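Local coordinates for protein farnesyltransferase, putative (Trypanosoma cruzi, PDB 3WCA) that probably condenses two molecules of farnesyl diphosphate into squalene, using magnesium and NADPH or NADH, as the first step towards lanosterol, at residues C136-N141 with V168-T173. The protein carries 1 engineered substitution. Numbering follows the deposited sequence.
With FPS (S-[(2E,6E)-3,7,11-trimethyldodeca-2,6,10-trienyl] trihydrogen thiodiphosphate), chain E.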
loop_
_atom_site.group_PDB
_atom_site.type_symbol
_atom_site.label_atom_id
_atom_site.label_comp_id
_atom_site.label_asym_id
_atom_site.label_seq_id
_atom_site.Cartn_x
_atom_site.Cartn_y
_atom_site.Cartn_z
ATOM N N CYS A 136 -2.563 -14.305 4.308
ATOM C CA CYS A 136 -1.290 -14.774 3.749
ATOM C C CYS A 136 -1.486 -15.687 2.536
ATOM O O CYS A 136 -0.843 -15.517 1.501
ATOM C CB CYS A 136 -0.499 -15.528 4.810
ATOM S SG CYS A 136 1.008 -16.235 4.171
ATOM N N GLU A 137 -2.382 -16.656 2.686
ATOM C CA GLU A 137 -2.695 -17.604 1.625
ATOM C C GLU A 137 -3.320 -16.915 0.405
ATOM O O GLU A 137 -2.883 -17.124 -0.728
ATOM C CB GLU A 137 -3.648 -18.680 2.160
ATOM C CG GLU A 137 -4.105 -19.669 1.109
ATOM C CD GLU A 137 -4.743 -20.913 1.706
ATOM O OE1 GLU A 137 -5.738 -20.783 2.454
ATOM O OE2 GLU A 137 -4.240 -22.022 1.417
ATOM N N ARG A 138 -4.348 -16.105 0.632
ATOM C CA ARG A 138 -4.996 -15.412 -0.466
ATOM C C ARG A 138 -4.050 -14.459 -1.217
ATOM O O ARG A 138 -4.117 -14.358 -2.440
ATOM C CB ARG A 138 -6.228 -14.667 0.049
ATOM C CG ARG A 138 -7.361 -15.606 0.470
ATOM C CD ARG A 138 -8.428 -14.890 1.284
ATOM N NE ARG A 138 -9.169 -13.906 0.500
ATOM C CZ ARG A 138 -10.026 -13.042 1.028
ATOM N NH1 ARG A 138 -10.232 -13.049 2.339
ATOM N NH2 ARG A 138 -10.682 -12.178 0.256
ATOM N N MET A 139 -3.163 -13.767 -0.502
ATOM C CA MET A 139 -2.228 -12.860 -1.176
ATOM C C MET A 139 -1.218 -13.656 -1.991
ATOM O O MET A 139 -0.864 -13.283 -3.111
ATOM C CB MET A 139 -1.462 -11.987 -0.173
ATOM C CG MET A 139 -0.326 -11.168 -0.830
ATOM S SD MET A 139 0.509 -10.017 0.312
ATOM C CE MET A 139 -0.962 -9.044 0.837
ATOM N N ALA A 140 -0.735 -14.746 -1.410
ATOM C CA ALA A 140 0.236 -15.595 -2.087
ATOM C C ALA A 140 -0.317 -16.119 -3.418
ATOM O O ALA A 140 0.343 -16.031 -4.452
ATOM C CB ALA A 140 0.618 -16.752 -1.189
ATOM N N ASN A 141 -1.534 -16.648 -3.400
ATOM C CA ASN A 141 -2.113 -17.181 -4.632
ATOM C C ASN A 141 -2.348 -16.068 -5.653
ATOM O O ASN A 141 -2.195 -16.278 -6.854
ATOM C CB ASN A 141 -3.396 -17.947 -4.306
ATOM C CG ASN A 141 -3.114 -19.203 -3.481
ATOM O OD1 ASN A 141 -3.931 -19.634 -2.665
ATOM N ND2 ASN A 141 -1.944 -19.794 -3.696
ATOM N N VAL A 168 -4.441 -6.332 2.734
ATOM C CA VAL A 168 -3.814 -5.897 3.975
ATOM C C VAL A 168 -4.913 -5.096 4.658
ATOM O O VAL A 168 -5.096 -5.171 5.867
ATOM C CB VAL A 168 -2.595 -4.986 3.711
ATOM C CG1 VAL A 168 -1.969 -4.564 5.025
ATOM C CG2 VAL A 168 -1.567 -5.723 2.849
ATOM N N GLY A 169 -5.667 -4.352 3.855
ATOM C CA GLY A 169 -6.761 -3.560 4.383
ATOM C C GLY A 169 -7.810 -4.455 5.027
ATOM O O GLY A 169 -8.358 -4.119 6.085
ATOM N N HIS A 170 -8.106 -5.584 4.378
ATOM C CA HIS A 170 -9.078 -6.537 4.911
ATOM C C HIS A 170 -8.528 -7.076 6.230
ATOM O O HIS A 170 -9.182 -6.992 7.266
ATOM C CB HIS A 170 -9.301 -7.709 3.940
ATOM C CG HIS A 170 -10.139 -7.367 2.744
ATOM N ND1 HIS A 170 -10.849 -8.314 2.039
ATOM C CD2 HIS A 170 -10.393 -6.183 2.138
ATOM C CE1 HIS A 170 -11.509 -7.731 1.054
ATOM N NE2 HIS A 170 -11.249 -6.436 1.091
ATOM N N GLY A 171 -7.316 -7.622 6.164
ATOM C CA GLY A 171 -6.655 -8.179 7.332
ATOM C C GLY A 171 -6.652 -7.247 8.530
ATOM O O GLY A 171 -7.096 -7.635 9.612
ATOM N N LEU A 172 -6.151 -6.025 8.343
ATOM C CA LEU A 172 -6.114 -5.046 9.425
ATOM C C LEU A 172 -7.513 -4.838 9.984
ATOM O O LEU A 172 -7.707 -4.864 11.188
ATOM C CB LEU A 172 -5.548 -3.699 8.943
ATOM C CG LEU A 172 -4.049 -3.667 8.626
ATOM C CD1 LEU A 172 -3.642 -2.279 8.136
ATOM C CD2 LEU A 172 -3.258 -4.048 9.864
ATOM N N THR A 173 -8.485 -4.623 9.104
ATOM C CA THR A 173 -9.858 -4.413 9.536
ATOM C C THR A 173 -10.337 -5.598 10.393
ATOM O O THR A 173 -11.034 -5.405 11.392
ATOM C CB THR A 173 -10.793 -4.221 8.319
ATOM O OG1 THR A 173 -10.367 -3.080 7.558
ATOM C CG2 THR A 173 -12.236 -3.997 8.773
HETATM C C1 FPS E . 4.628 -0.857 0.711
HETATM S S1 FPS E . 5.750 -1.348 2.111
HETATM C C2 FPS E . 3.182 -1.372 0.985
HETATM C C3 FPS E . 1.949 -0.791 0.708
HETATM C C4 FPS E . 1.763 0.546 0.028
HETATM C C5 FPS E . 0.718 -1.556 1.137
HETATM C C6 FPS E . 0.370 -1.579 2.658
HETATM C C7 FPS E . -1.135 -1.452 2.763
HETATM C C8 FPS E . -1.844 -1.092 3.843
HETATM C C10 FPS E . -3.374 -1.056 3.669
HETATM C C9 FPS E . -1.216 -0.732 5.195
HETATM C C11 FPS E . -4.035 -0.044 4.578
HETATM C C12 FPS E . -5.491 -0.398 4.729
HETATM C C13 FPS E . -6.240 -0.188 5.835
HETATM C C14 FPS E . -5.702 0.451 7.122
HETATM C C15 FPS E . -7.705 -0.613 5.788
HETATM P PA FPS E . 6.054 0.259 3.380
HETATM O O1A FPS E . 4.684 0.850 3.819
HETATM O O2A FPS E . 6.806 -0.258 4.580
HETATM O O3A FPS E . 7.157 1.404 2.851
HETATM P PB FPS E . 7.396 2.279 1.421
HETATM O O1B FPS E . 7.692 3.778 1.727
HETATM O O2B FPS E . 8.660 1.709 0.683
HETATM O O3B FPS E . 6.073 2.266 0.549
#
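Met139 reaches across from helix 126-147 to Val168 of helix 154-179, a small contact in which Val168 faces both the neighbouring helix and the bound substrate analogue. The methionine runs out extended, with CG anti to the backbone N (chi1 172°), then bends at the sulfur (chi3 -57°), which brings its terminal CE to 3.9 Å from Val168 CG2. The two side chains meet at a slant, and Leu64 of helix 51-72 touches both, closing the buried side. Val168 divides its branches: CG2 takes the methionine, whereas CG1 lies 3.7 Å from C8 of the farnesyl thiodiphosphate (FPS). Further along the same helix, Gly169 CA lies 3.4 Å from FPS C15 and Leu172 CD1 3.6 Å from FPS C14, at the far end of the tail. Thr173 turns its hydroxyl back to its own helix, OG1 donating a 2.7 Å hydrogen bond to Gly169 O, which also accepts from Thr173 N on the opposite face of the carbonyl plane; OG1 is also hydrogen-bonded to Tyr267 OH. The outer side is looser. Here exposed Arg138 brings NH2 only to 4.3 Å from His170 ND1, at an oblique angle, while the imidazole packs edge-to-face with His162. With no hydrogen bond across the segments, the closest touch is the apolar one between Met139 and Val168, consistent with a wall for an isoprenoid tail.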